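Local coordinates for ESX secretion system protein EccC (Thermomonospora curvata, PDB 4NH0) that serves as the ATPase motor of the ESX (type VII) secretion system, which exports proteins such as EsxA and EsxB, and may act as its translocase, at residues V280-D285 and V516-A521; K317-R322 and A521-P526; D343-A348 and N365-L370; P417-V422 and L450-L455; Y475-R480 and G506-A511. All blocks are in the same frame, centred on the assembly; numbering follows the deposited sequence.

Interaction 1. Residues V280-D285 and V516-A521; sequences VPIGLD and VRFKAA
Strand 280-284 meets the short strand 518-520 in a strongly skewed antiparallel pairing, the axes 119° apart, with Gly283 facing Ala520 as a non-hydrogen-bonded pair and Leu284 facing Lys519 as a hydrogen-bonded one. Lys519 N donates to Leu284 O at 2.9 Å, while the return bond from Leu284 N to Lys519 O is weak. Beyond the strand end, Ala521 N reaches Ile282 O at 2.9 Å in a nearly straight bond (163°). Glycine suits position 283 because a beta carbon there would run into Lys519 O, which Gly283 CA already approaches to 3.3 Å. The main side-chain contact is a CH-pi one: Ile282 CD1 lies over one face of the Phe518 ring, 4.2 Å from its centroid and displaced toward the CE1-CZ rim, the two side chains crossing at about a right angle. The side chain of Asp285 touches through CB, 4.0 Å from Val516 CG1, while its OD1 accepts from Gly288 N. Arg517 NH2 likewise hydrogen-bonds Asn505 OD1. Strand 518-520 thus lies between strands 279-284 and 505-510, Leu291 and Leu293 of strand 290-294 pack on Phe518 and Ile282 respectively, and Ala520 rests on Leu320 of helix 317-329.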
# COMPACT_ATOMS: atom_id res chain seq x y z
N VAL A 280 31.57 26.41 -35.61
CA VAL A 280 32.61 26.86 -34.69
C VAL A 280 33.94 26.20 -35.01
O VAL A 280 33.99 25.09 -35.53
CB VAL A 280 32.23 26.55 -33.23
CG1 VAL A 280 31.05 27.40 -32.79
CG2 VAL A 280 31.92 25.07 -33.06
N PRO A 281 35.05 26.91 -34.72
CA PRO A 281 36.38 26.33 -34.92
C PRO A 281 36.72 25.31 -33.84
O PRO A 281 36.35 25.50 -32.68
CB PRO A 281 37.30 27.55 -34.83
CG PRO A 281 36.57 28.49 -33.95
CD PRO A 281 35.12 28.31 -34.27
N ILE A 282 37.40 24.24 -34.22
CA ILE A 282 37.80 23.21 -33.27
C ILE A 282 39.31 23.12 -33.15
O ILE A 282 39.84 22.52 -32.22
CB ILE A 282 37.24 21.83 -33.66
CG1 ILE A 282 37.83 21.38 -35.00
CG2 ILE A 282 35.73 21.86 -33.72
CD1 ILE A 282 37.31 20.04 -35.48
N GLY A 283 40.01 23.74 -34.10
CA GLY A 283 41.46 23.72 -34.10
C GLY A 283 42.05 24.28 -35.39
O GLY A 283 41.36 24.93 -36.16
N LEU A 284 43.33 24.01 -35.61
CA LEU A 284 44.04 24.51 -36.78
C LEU A 284 44.47 23.36 -37.69
O LEU A 284 44.75 22.27 -37.22
CB LEU A 284 45.27 25.31 -36.35
CG LEU A 284 45.01 26.49 -35.40
CD1 LEU A 284 46.32 26.97 -34.79
CD2 LEU A 284 44.31 27.61 -36.14
N ASP A 285 44.52 23.63 -38.99
CA ASP A 285 44.99 22.62 -39.94
C ASP A 285 46.50 22.70 -40.11
O ASP A 285 47.20 23.30 -39.30
CB ASP A 285 44.28 22.76 -41.29
CG ASP A 285 44.47 24.12 -41.93
OD1 ASP A 285 45.36 24.89 -41.50
OD2 ASP A 285 43.71 24.44 -42.87
N VAL A 516 41.21 16.31 -43.76
CA VAL A 516 41.91 17.49 -43.28
C VAL A 516 42.47 17.22 -41.89
O VAL A 516 41.74 17.26 -40.90
CB VAL A 516 40.98 18.72 -43.22
CG1 VAL A 516 41.75 19.94 -42.72
CG2 VAL A 516 40.38 19.01 -44.59
N ARG A 517 43.76 16.91 -41.82
CA ARG A 517 44.40 16.71 -40.53
C ARG A 517 44.46 18.03 -39.78
O ARG A 517 44.83 19.06 -40.34
CB ARG A 517 45.81 16.13 -40.68
CG ARG A 517 46.58 16.12 -39.36
CD ARG A 517 47.80 15.23 -39.39
NE ARG A 517 48.55 15.33 -38.15
CZ ARG A 517 49.63 14.61 -37.86
NH1 ARG A 517 50.09 13.72 -38.73
NH2 ARG A 517 50.25 14.78 -36.70
N PHE A 518 44.08 17.99 -38.51
CA PHE A 518 44.07 19.18 -37.69
C PHE A 518 44.65 18.90 -36.31
O PHE A 518 45.09 17.79 -36.03
CB PHE A 518 42.65 19.73 -37.54
CG PHE A 518 41.74 18.83 -36.76
CD1 PHE A 518 41.52 19.05 -35.41
CD2 PHE A 518 41.10 17.77 -37.37
CE1 PHE A 518 40.68 18.22 -34.69
CE2 PHE A 518 40.25 16.94 -36.66
CZ PHE A 518 40.04 17.17 -35.31
N LYS A 519 44.64 19.93 -35.47
CA LYS A 519 45.01 19.75 -34.08
C LYS A 519 44.08 20.55 -33.19
O LYS A 519 44.03 21.78 -33.27
CB LYS A 519 46.46 20.16 -33.85
CG LYS A 519 47.01 19.54 -32.60
CD LYS A 519 48.50 19.72 -32.45
CE LYS A 519 48.95 18.94 -31.24
NZ LYS A 519 47.93 19.04 -30.17
N ALA A 520 43.33 19.85 -32.35
CA ALA A 520 42.28 20.46 -31.55
C ALA A 520 42.82 21.48 -30.55
O ALA A 520 43.92 21.33 -30.03
CB ALA A 520 41.48 19.39 -30.82
N ALA A 521 42.02 22.51 -30.29
CA ALA A 521 42.35 23.49 -29.27
C ALA A 521 41.98 22.94 -27.90
O ALA A 521 41.28 21.93 -27.80
CB ALA A 521 41.62 24.80 -29.54

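Interaction 2. Residues K317-R322 and A521-P526; sequences KSELLR and AYVSGP. With SO4 (sulfate ion), chain C.
Glu319 projects from the helix that follows the P-loop (Walker A) and holds the loop at Val523 and Ser524 with its carboxylate. Among the hydrogen bonds, Val523 N gives OE2 of Glu319 an almost straight one (3.1 Å, 171°) that arrives nearly along the C-O axis. Ser524 OG donates to the syn lone pair of Glu319 OE1 at 2.9 Å, and Ser524 N adds a weak bond to OE2. Glutamate fits because both oxygens find donors. CG stands anti to the backbone N (chi1 -176°), and a bend at chi2 (67°) then sets CD. An alanine here would probably leave Val523 N and Ser524 OG without their acceptor and the loop freer to move away from the helix. Apolar contact is slight: Val523 CG2 lies 4.3 Å from Arg322 CB. The Arg322 guanidinium is engaged elsewhere, donating to Thr349 O and forming a cation-pi pair with Phe576. Anion binding occupies the helix start, in residues predicted to bind ATP. There a sulfate, probably from the crystallisation liquor, is also hydrogen-bonded by Gly314 N and Ser315 OG, consistent with a phosphate position; Lys317 N meets its O4 at 2.7 Å and Ser318 N its O3 at 3.0 Å.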
# COMPACT_ATOMS: atom_id res chain seq x y z
N LYS A 317 39.88 12.61 -26.94
CA LYS A 317 38.47 12.54 -27.31
C LYS A 317 37.61 13.30 -26.31
O LYS A 317 36.68 14.01 -26.69
CB LYS A 317 38.01 11.09 -27.41
CG LYS A 317 36.54 10.92 -27.74
CD LYS A 317 36.13 9.46 -27.75
CE LYS A 317 36.31 8.83 -26.38
NZ LYS A 317 35.52 9.53 -25.33
N SER A 318 37.92 13.13 -25.03
CA SER A 318 37.19 13.82 -23.98
C SER A 318 37.37 15.33 -24.08
O SER A 318 36.41 16.09 -23.94
CB SER A 318 37.66 13.33 -22.60
OG SER A 318 36.94 13.97 -21.56
N GLU A 319 38.60 15.76 -24.35
CA GLU A 319 38.91 17.19 -24.42
C GLU A 319 38.31 17.83 -25.67
O GLU A 319 37.95 19.01 -25.65
CB GLU A 319 40.43 17.40 -24.39
CG GLU A 319 40.85 18.86 -24.37
CD GLU A 319 40.46 19.56 -23.08
OE1 GLU A 319 40.21 18.87 -22.07
OE2 GLU A 319 40.39 20.81 -23.08
N LEU A 320 38.22 17.06 -26.74
CA LEU A 320 37.63 17.56 -27.98
C LEU A 320 36.15 17.86 -27.80
O LEU A 320 35.65 18.89 -28.26
CB LEU A 320 37.83 16.56 -29.12
CG LEU A 320 37.18 16.95 -30.45
CD1 LEU A 320 37.71 18.29 -30.92
CD2 LEU A 320 37.40 15.88 -31.50
N LEU A 321 35.45 16.95 -27.14
CA LEU A 321 34.01 17.10 -26.91
C LEU A 321 33.71 18.31 -26.03
O LEU A 321 32.70 18.98 -26.22
CB LEU A 321 33.44 15.83 -26.28
CG LEU A 321 33.50 14.57 -27.15
CD1 LEU A 321 32.99 13.36 -26.40
CD2 LEU A 321 32.72 14.78 -28.44
N ARG A 322 34.59 18.57 -25.07
CA ARG A 322 34.45 19.74 -24.21
C ARG A 322 34.63 21.02 -25.02
O ARG A 322 33.87 21.98 -24.86
CB ARG A 322 35.47 19.70 -23.07
CG ARG A 322 35.31 18.52 -22.14
CD ARG A 322 36.42 18.48 -21.11
NE ARG A 322 36.44 19.68 -20.28
CZ ARG A 322 35.78 19.82 -19.13
NH1 ARG A 322 35.04 18.82 -18.67
NH2 ARG A 322 35.87 20.95 -18.45
N ALA A 521 42.02 22.51 -30.29
CA ALA A 521 42.35 23.49 -29.27
C ALA A 521 41.98 22.94 -27.90
O ALA A 521 41.28 21.93 -27.80
CB ALA A 521 41.62 24.80 -29.54
N TYR A 522 42.44 23.60 -26.84
CA TYR A 522 42.14 23.15 -25.49
C TYR A 522 41.39 24.22 -24.71
O TYR A 522 41.44 25.40 -25.05
CB TYR A 522 43.41 22.75 -24.75
CG TYR A 522 44.41 23.87 -24.54
CD1 TYR A 522 44.36 24.65 -23.39
CD2 TYR A 522 45.40 24.13 -25.48
CE1 TYR A 522 45.27 25.67 -23.19
CE2 TYR A 522 46.31 25.15 -25.28
CZ TYR A 522 46.24 25.92 -24.14
OH TYR A 522 47.15 26.94 -23.94
N VAL A 523 40.70 23.80 -23.66
CA VAL A 523 39.94 24.71 -22.80
C VAL A 523 40.22 24.42 -21.33
O VAL A 523 39.74 25.14 -20.45
CB VAL A 523 38.43 24.60 -23.06
CG1 VAL A 523 38.09 25.14 -24.44
CG2 VAL A 523 37.97 23.16 -22.92
N SER A 524 40.99 23.37 -21.07
CA SER A 524 41.27 22.94 -19.71
C SER A 524 42.61 23.47 -19.21
O SER A 524 43.22 22.88 -18.32
CB SER A 524 41.24 21.41 -19.62
OG SER A 524 39.98 20.90 -20.03
N GLY A 525 43.06 24.57 -19.79
CA GLY A 525 44.31 25.18 -19.39
C GLY A 525 44.13 26.63 -18.99
O GLY A 525 43.02 27.16 -19.04
N PRO A 526 45.23 27.29 -18.56
CA PRO A 526 45.22 28.71 -18.22
C PRO A 526 45.60 29.58 -19.42
O PRO A 526 45.82 29.04 -20.50
CB PRO A 526 46.28 28.79 -17.13
CG PRO A 526 47.29 27.76 -17.55
CD PRO A 526 46.52 26.66 -18.25
S SO4 C . 40.80 10.56 -24.25
O1 SO4 C . 41.92 10.09 -23.44
O2 SO4 C . 39.67 9.66 -24.11
O3 SO4 C . 40.42 11.90 -23.81
O4 SO4 C . 41.21 10.61 -25.65

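Interaction 3. Residues D343-A348 and N365-L370; sequences DFKGGA and NLEEEL
Phe344 carries the close part of this contact through both its backbone oxygen and its ring. Its O accepts twice, from Leu366 N at 2.7 Å, tilted above the carbonyl plane, and from Glu367 N at 2.9 Å. The ring, with CG anti to the backbone N (chi1 176°), has Glu367 CB over one face, a CH-pi contact 4.2 Å from the centroid, while CD1 touches Leu366 CB at 4.0 Å. A broad flat ring suits this place because one face lies against CA and CB of Glu367. An alanine here would probably open a gap beside Leu366 and Glu367, although the backbone bonds to Phe344 O could remain. The side toward solvent, where Gly346 is exposed, is looser. Glu367 OE2 takes only a weak bond from Gly346 N, and Lys345 NZ stays 4.1 Å from Glu367 OE1, beyond a salt bridge, although its CE comes nearer. An Asx turn, Lys345 N to Asp343 OD1, shapes the first loop. Both loops leave the C-terminal ends of neighbouring parallel strands, where P-loop NTPases place their active sites, and Phe344 indeed packs on Glu425, the inferred active-site residue.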
# COMPACT_ATOMS: atom_id res chain seq x y z
N ASP A 343 27.02 10.33 -21.43
CA ASP A 343 28.17 9.44 -21.38
C ASP A 343 27.73 8.09 -20.81
O ASP A 343 27.22 8.02 -19.70
CB ASP A 343 29.30 10.04 -20.55
CG ASP A 343 30.64 9.38 -20.81
OD1 ASP A 343 30.66 8.25 -21.34
OD2 ASP A 343 31.68 9.99 -20.49
N PHE A 344 27.94 7.03 -21.58
CA PHE A 344 27.52 5.69 -21.17
C PHE A 344 28.28 5.21 -19.94
O PHE A 344 27.70 4.63 -19.03
CB PHE A 344 27.69 4.70 -22.31
CG PHE A 344 27.36 3.28 -21.94
CD1 PHE A 344 26.05 2.90 -21.71
CD2 PHE A 344 28.36 2.33 -21.82
CE1 PHE A 344 25.74 1.60 -21.37
CE2 PHE A 344 28.05 1.03 -21.47
CZ PHE A 344 26.74 0.67 -21.25
N LYS A 345 29.59 5.46 -19.93
CA LYS A 345 30.42 5.08 -18.80
C LYS A 345 30.69 6.30 -17.91
O LYS A 345 30.44 7.43 -18.32
CB LYS A 345 31.73 4.45 -19.27
CG LYS A 345 31.54 3.41 -20.37
CD LYS A 345 32.82 2.62 -20.63
CE LYS A 345 33.42 2.09 -19.34
NZ LYS A 345 34.55 1.15 -19.60
N GLY A 346 31.21 6.06 -16.71
CA GLY A 346 31.41 7.12 -15.74
C GLY A 346 32.48 8.13 -16.09
O GLY A 346 33.37 8.41 -15.29
N GLY A 347 32.39 8.70 -17.29
CA GLY A 347 33.34 9.70 -17.73
C GLY A 347 32.98 11.08 -17.21
O GLY A 347 31.80 11.44 -17.14
N ALA A 348 33.99 11.86 -16.84
CA ALA A 348 33.78 13.21 -16.36
C ALA A 348 34.03 14.22 -17.48
O ALA A 348 34.60 15.28 -17.26
CB ALA A 348 34.69 13.51 -15.18
N ASN A 365 27.19 8.02 -16.51
CA ASN A 365 27.24 6.71 -15.87
C ASN A 365 25.95 5.91 -16.04
O ASN A 365 25.08 5.91 -15.16
CB ASN A 365 27.56 6.87 -14.38
CG ASN A 365 27.95 5.57 -13.72
OD1 ASN A 365 28.19 4.57 -14.39
ND2 ASN A 365 28.02 5.58 -12.39
N LEU A 366 25.82 5.23 -17.17
CA LEU A 366 24.65 4.42 -17.46
C LEU A 366 24.98 2.93 -17.48
O LEU A 366 24.08 2.09 -17.51
CB LEU A 366 24.02 4.83 -18.79
CG LEU A 366 23.42 6.23 -18.84
CD1 LEU A 366 22.77 6.48 -20.19
CD2 LEU A 366 22.42 6.41 -17.71
N GLU A 367 26.27 2.62 -17.47
CA GLU A 367 26.73 1.24 -17.50
C GLU A 367 26.31 0.49 -16.23
O GLU A 367 26.19 -0.73 -16.23
CB GLU A 367 28.25 1.18 -17.66
CG GLU A 367 29.01 1.53 -16.39
CD GLU A 367 30.49 1.79 -16.63
OE1 GLU A 367 31.11 1.01 -17.39
OE2 GLU A 367 31.02 2.76 -16.06
N GLU A 368 26.09 1.24 -15.16
CA GLU A 368 25.72 0.66 -13.88
C GLU A 368 24.21 0.45 -13.80
O GLU A 368 23.73 -0.68 -13.94
CB GLU A 368 26.21 1.55 -12.73
CG GLU A 368 27.72 1.71 -12.71
CD GLU A 368 28.20 2.61 -11.59
OE1 GLU A 368 27.35 3.17 -10.87
OE2 GLU A 368 29.43 2.75 -11.43
N GLU A 369 23.46 1.52 -13.59
CA GLU A 369 22.01 1.44 -13.63
C GLU A 369 21.55 1.28 -15.07
O GLU A 369 21.10 2.23 -15.70
CB GLU A 369 21.37 2.67 -12.99
CG GLU A 369 20.65 2.36 -11.68
CD GLU A 369 19.97 3.58 -11.08
OE1 GLU A 369 20.67 4.57 -10.79
OE2 GLU A 369 18.74 3.55 -10.90
N LEU A 370 21.69 0.06 -15.59
CA LEU A 370 21.40 -0.25 -16.98
C LEU A 370 19.98 0.09 -17.46
O LEU A 370 19.82 0.53 -18.60
CB LEU A 370 21.68 -1.73 -17.24
CG LEU A 370 22.00 -2.12 -18.68
CD1 LEU A 370 23.31 -1.48 -19.13
CD2 LEU A 370 22.07 -3.63 -18.83

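Interaction 4. Residues P417-V422 and L450-L455; sequences PTLFIV and LGVHLL
The Phe420 ring receives His453 O at its edge, near the ring plane, 3.3 Å from CD1, while Val422 CG2 of its own strand lies over one face, offset toward the rim. The His453 ring in turn has Thr418 CB at its edge, 4.1 Å from CD2. Both rings belong to neighbouring parallel strands in the central sheet of a P-loop NTPase fold, 418-422 and 452-455, whose axes diverge by 16°. Four hydrogen bonds join them: Leu419 N to Gly451 O, His453 N to Leu419 O, Ile421 N to His453 O and Leu455 N to Ile421 O. Gly451, the first residue past the preceding helix to leave helical angles, has positive phi, which favours glycine. Bulky apolar residues suit both buried faces. With Phe420 and His453 goes Leu455, whose CB is 3.7 Å from Phe420 CE1; Leu324 of helix 317-329 covers this side. On this mainly apolar face His453 ND1 hydrogen-bonds Pro305 O. On the other face Leu419, Ile421, Val452 and Leu454 interlock, and Arg387 of helix 371-394 packs on Leu419 and Val452. There Ile421 sends CD1 to Val452 CG1 at 3.7 Å and CG2 to Leu454 CD1 at 3.8 Å.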
# COMPACT_ATOMS: atom_id res chain seq x y z
N PRO A 417 14.80 26.04 -29.83
CA PRO A 417 16.23 25.87 -30.10
C PRO A 417 16.54 24.53 -30.76
O PRO A 417 15.82 23.56 -30.53
CB PRO A 417 16.85 25.94 -28.71
CG PRO A 417 15.79 25.41 -27.82
CD PRO A 417 14.50 25.90 -28.40
N THR A 418 17.60 24.48 -31.56
CA THR A 418 18.06 23.21 -32.10
C THR A 418 18.65 22.39 -30.97
O THR A 418 19.23 22.93 -30.03
CB THR A 418 19.11 23.40 -33.21
OG1 THR A 418 20.21 24.17 -32.71
CG2 THR A 418 18.51 24.10 -34.41
N LEU A 419 18.50 21.07 -31.05
CA LEU A 419 19.00 20.20 -29.99
C LEU A 419 20.24 19.45 -30.44
O LEU A 419 20.23 18.73 -31.44
CB LEU A 419 17.91 19.21 -29.56
CG LEU A 419 18.26 18.37 -28.34
CD1 LEU A 419 18.54 19.27 -27.15
CD2 LEU A 419 17.15 17.39 -28.02
N PHE A 420 21.33 19.62 -29.69
CA PHE A 420 22.56 18.90 -29.96
C PHE A 420 22.75 17.78 -28.95
O PHE A 420 22.88 18.03 -27.75
CB PHE A 420 23.76 19.86 -29.93
CG PHE A 420 25.01 19.28 -30.53
CD1 PHE A 420 24.94 18.22 -31.42
CD2 PHE A 420 26.25 19.80 -30.21
CE1 PHE A 420 26.09 17.69 -31.97
CE2 PHE A 420 27.40 19.27 -30.77
CZ PHE A 420 27.32 18.21 -31.65
N ILE A 421 22.77 16.55 -29.44
CA ILE A 421 22.91 15.39 -28.56
C ILE A 421 24.29 14.77 -28.69
O ILE A 421 24.68 14.31 -29.76
CB ILE A 421 21.85 14.33 -28.86
CG1 ILE A 421 20.45 14.94 -28.79
CG2 ILE A 421 21.97 13.17 -27.89
CD1 ILE A 421 19.34 13.96 -29.12
N VAL A 422 25.03 14.76 -27.59
CA VAL A 422 26.37 14.19 -27.56
C VAL A 422 26.40 12.92 -26.73
O VAL A 422 26.40 12.97 -25.50
CB VAL A 422 27.40 15.19 -27.00
CG1 VAL A 422 28.80 14.64 -27.14
CG2 VAL A 422 27.27 16.53 -27.71
N LEU A 450 13.45 18.23 -37.41
CA LEU A 450 13.08 18.52 -36.03
C LEU A 450 14.12 19.40 -35.34
O LEU A 450 13.89 19.88 -34.23
CB LEU A 450 12.90 17.22 -35.24
CG LEU A 450 11.53 16.53 -35.29
CD1 LEU A 450 11.11 16.18 -36.71
CD2 LEU A 450 11.53 15.29 -34.42
N GLY A 451 15.25 19.61 -35.99
CA GLY A 451 16.31 20.43 -35.44
C GLY A 451 17.09 19.70 -34.36
O GLY A 451 17.63 20.32 -33.44
N VAL A 452 17.14 18.38 -34.46
CA VAL A 452 17.88 17.57 -33.50
C VAL A 452 19.16 17.03 -34.13
O VAL A 452 19.11 16.23 -35.06
CB VAL A 452 17.03 16.39 -32.98
CG1 VAL A 452 17.88 15.48 -32.12
CG2 VAL A 452 15.83 16.91 -32.20
N HIS A 453 20.30 17.48 -33.61
CA HIS A 453 21.59 17.06 -34.14
C HIS A 453 22.27 16.07 -33.21
O HIS A 453 22.35 16.30 -32.00
CB HIS A 453 22.48 18.27 -34.39
CG HIS A 453 21.89 19.28 -35.32
ND1 HIS A 453 22.04 19.20 -36.69
CD2 HIS A 453 21.13 20.38 -35.09
CE1 HIS A 453 21.41 20.22 -37.26
NE2 HIS A 453 20.85 20.94 -36.31
N LEU A 454 22.78 14.99 -33.78
CA LEU A 454 23.41 13.93 -32.99
C LEU A 454 24.91 13.86 -33.23
O LEU A 454 25.39 14.13 -34.33
CB LEU A 454 22.76 12.58 -33.32
CG LEU A 454 23.30 11.34 -32.60
CD1 LEU A 454 23.14 11.49 -31.09
CD2 LEU A 454 22.60 10.09 -33.09
N LEU A 455 25.65 13.52 -32.18
CA LEU A 455 27.08 13.28 -32.30
C LEU A 455 27.47 12.03 -31.51
O LEU A 455 27.57 12.06 -30.29
CB LEU A 455 27.88 14.48 -31.80
CG LEU A 455 29.40 14.31 -31.82
CD1 LEU A 455 29.88 13.98 -33.22
CD2 LEU A 455 30.10 15.55 -31.29

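Interaction 5. Residues Y475-R480 and G506-A511; sequences YRIGLR and GYLKFA
Ile477 holds CG1 anti to its carbonyl carbon and Leu508 holds CG anti to its backbone N (chi1 -173°); chi2 of Leu508, near -90°, then turns the branch so that CD2 meets Ile477 CG1 at 3.6 Å, the two side chains crossing obliquely. They form a non-hydrogen-bonded pair in an antiparallel stretch of the mixed sheet of this P-loop NTPase fold, where strand 475-479 passes strand 506-510 at 163°. The hydrogen-bonded pairs on either side are Arg476 with Lys509 and Gly478 with Tyr507. Arg476 N and Lys509 O are 3.0 Å apart, as are Lys509 N and Arg476 O. At the other pair both donors stand well above the carbonyl planes, Gly478 N to Tyr507 O at 3.1 Å and Tyr507 N to Gly478 O at 2.8 Å. The face bearing Ile477 and Leu508 is buried beneath Leu320 of helix 317-329 and Leu291 and Leu293 of strand 290-294, so branched apolar residues suit it. The opposite face is more polar: Arg476 and Lys509 have long chains that lead their charges away from the strands, and Arg476 NH2 forms a salt bridge with Asp470. Leu479 lies beside the predicted ATP-binding residues Ser315 and Lys317. A beta carbon on Gly506 would collide with this leucine, whose CD2 packs instead on Gly506 CA at 3.8 Å.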
# COMPACT_ATOMS: atom_id res chain seq x y z
N TYR A 475 29.47 14.07 -41.25
CA TYR A 475 30.86 14.35 -40.92
C TYR A 475 31.43 13.30 -39.99
O TYR A 475 30.71 12.71 -39.18
CB TYR A 475 31.00 15.75 -40.30
CG TYR A 475 30.31 15.94 -38.96
CD1 TYR A 475 28.97 16.29 -38.90
CD2 TYR A 475 31.00 15.79 -37.77
CE1 TYR A 475 28.34 16.48 -37.69
CE2 TYR A 475 30.38 15.98 -36.55
CZ TYR A 475 29.04 16.32 -36.52
OH TYR A 475 28.41 16.50 -35.31
N ARG A 476 32.73 13.05 -40.11
CA ARG A 476 33.40 12.04 -39.29
C ARG A 476 34.73 12.57 -38.78
O ARG A 476 35.61 12.92 -39.56
CB ARG A 476 33.60 10.75 -40.09
CG ARG A 476 32.30 10.03 -40.44
CD ARG A 476 32.56 8.74 -41.19
NE ARG A 476 31.33 8.07 -41.59
CZ ARG A 476 31.28 6.98 -42.35
NH1 ARG A 476 32.39 6.42 -42.80
NH2 ARG A 476 30.10 6.45 -42.67
N ILE A 477 34.87 12.62 -37.46
CA ILE A 477 36.11 13.07 -36.85
C ILE A 477 36.90 11.88 -36.31
O ILE A 477 36.47 11.22 -35.37
CB ILE A 477 35.86 14.06 -35.70
CG1 ILE A 477 35.14 15.31 -36.23
CG2 ILE A 477 37.16 14.46 -35.03
CD1 ILE A 477 34.96 16.39 -35.19
N GLY A 478 38.05 11.62 -36.92
CA GLY A 478 38.87 10.50 -36.53
C GLY A 478 40.16 10.90 -35.84
O GLY A 478 41.10 11.36 -36.49
N LEU A 479 40.20 10.73 -34.52
CA LEU A 479 41.43 10.93 -33.77
C LEU A 479 42.29 9.67 -33.89
O LEU A 479 42.05 8.84 -34.76
CB LEU A 479 41.13 11.25 -32.31
CG LEU A 479 40.20 12.43 -32.06
CD1 LEU A 479 40.07 12.71 -30.58
CD2 LEU A 479 40.71 13.67 -32.79
N ARG A 480 43.27 9.53 -33.01
CA ARG A 480 44.12 8.35 -33.03
C ARG A 480 43.33 7.11 -32.64
O ARG A 480 42.90 6.96 -31.50
CB ARG A 480 45.32 8.52 -32.10
CG ARG A 480 46.25 7.32 -32.07
CD ARG A 480 47.50 7.61 -31.27
NE ARG A 480 47.20 8.13 -29.94
CZ ARG A 480 46.75 7.39 -28.94
NH1 ARG A 480 46.54 6.09 -29.11
NH2 ARG A 480 46.50 7.94 -27.76
N GLY A 506 44.11 14.71 -35.23
CA GLY A 506 43.01 13.96 -35.80
C GLY A 506 42.70 14.38 -37.23
O GLY A 506 43.28 15.33 -37.74
N TYR A 507 41.78 13.67 -37.86
CA TYR A 507 41.35 13.99 -39.22
C TYR A 507 39.88 14.37 -39.25
O TYR A 507 39.14 14.14 -38.29
CB TYR A 507 41.61 12.82 -40.17
CG TYR A 507 43.08 12.53 -40.41
CD1 TYR A 507 43.74 13.11 -41.49
CD2 TYR A 507 43.79 11.68 -39.58
CE1 TYR A 507 45.08 12.85 -41.72
CE2 TYR A 507 45.13 11.42 -39.81
CZ TYR A 507 45.77 12.00 -40.88
OH TYR A 507 47.10 11.74 -41.10
N LEU A 508 39.45 14.96 -40.37
CA LEU A 508 38.06 15.37 -40.53
C LEU A 508 37.59 15.08 -41.95
O LEU A 508 37.97 15.78 -42.89
CB LEU A 508 37.91 16.86 -40.20
CG LEU A 508 36.52 17.51 -40.13
CD1 LEU A 508 36.08 18.06 -41.48
CD2 LEU A 508 35.49 16.54 -39.60
N LYS A 509 36.77 14.05 -42.10
CA LYS A 509 36.26 13.67 -43.41
C LYS A 509 34.79 14.05 -43.56
O LYS A 509 34.00 13.88 -42.64
CB LYS A 509 36.44 12.17 -43.65
CG LYS A 509 36.32 11.76 -45.11
CD LYS A 509 37.65 11.93 -45.83
CE LYS A 509 37.55 11.67 -47.32
NZ LYS A 509 36.37 10.83 -47.68
N PHE A 510 34.45 14.56 -44.74
CA PHE A 510 33.06 14.85 -45.07
C PHE A 510 32.80 14.60 -46.55
O PHE A 510 33.47 15.17 -47.41
CB PHE A 510 32.69 16.28 -44.69
CG PHE A 510 31.51 16.82 -45.46
CD1 PHE A 510 30.27 16.21 -45.39
CD2 PHE A 510 31.65 17.95 -46.25
CE1 PHE A 510 29.19 16.70 -46.10
CE2 PHE A 510 30.57 18.45 -46.96
CZ PHE A 510 29.34 17.83 -46.88
N ALA A 511 31.81 13.76 -46.83
CA ALA A 511 31.38 13.43 -48.18
C ALA A 511 32.53 12.94 -49.06
O ALA A 511 33.17 11.93 -48.76
CB ALA A 511 30.69 14.62 -48.82

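Interactions 1, 4 and 5 build one mixed sheet, whereas interaction 2 fixes a loop to the helix after the P-loop and interaction 3 joins two loops beside the inferred active-site residue. Interaction 4 is buried in the parallel part, apolar on both faces; interaction 5 is buried on one face and bears charges on the other; interaction 1 is partly buried. Phe518 N, probably donating to Gly506 O, links interactions 1 and 5; interactions 1 and 2 share Ala521. Helix 317-329, part of interaction 2, packs against the three sheet contacts: Leu320 touches Ala520 and Ile477, and Leu321 touches Val422 and Leu455. Interaction 2, at the surface, depends on one carboxylate; interaction 3 combines backbone bonds with a ring.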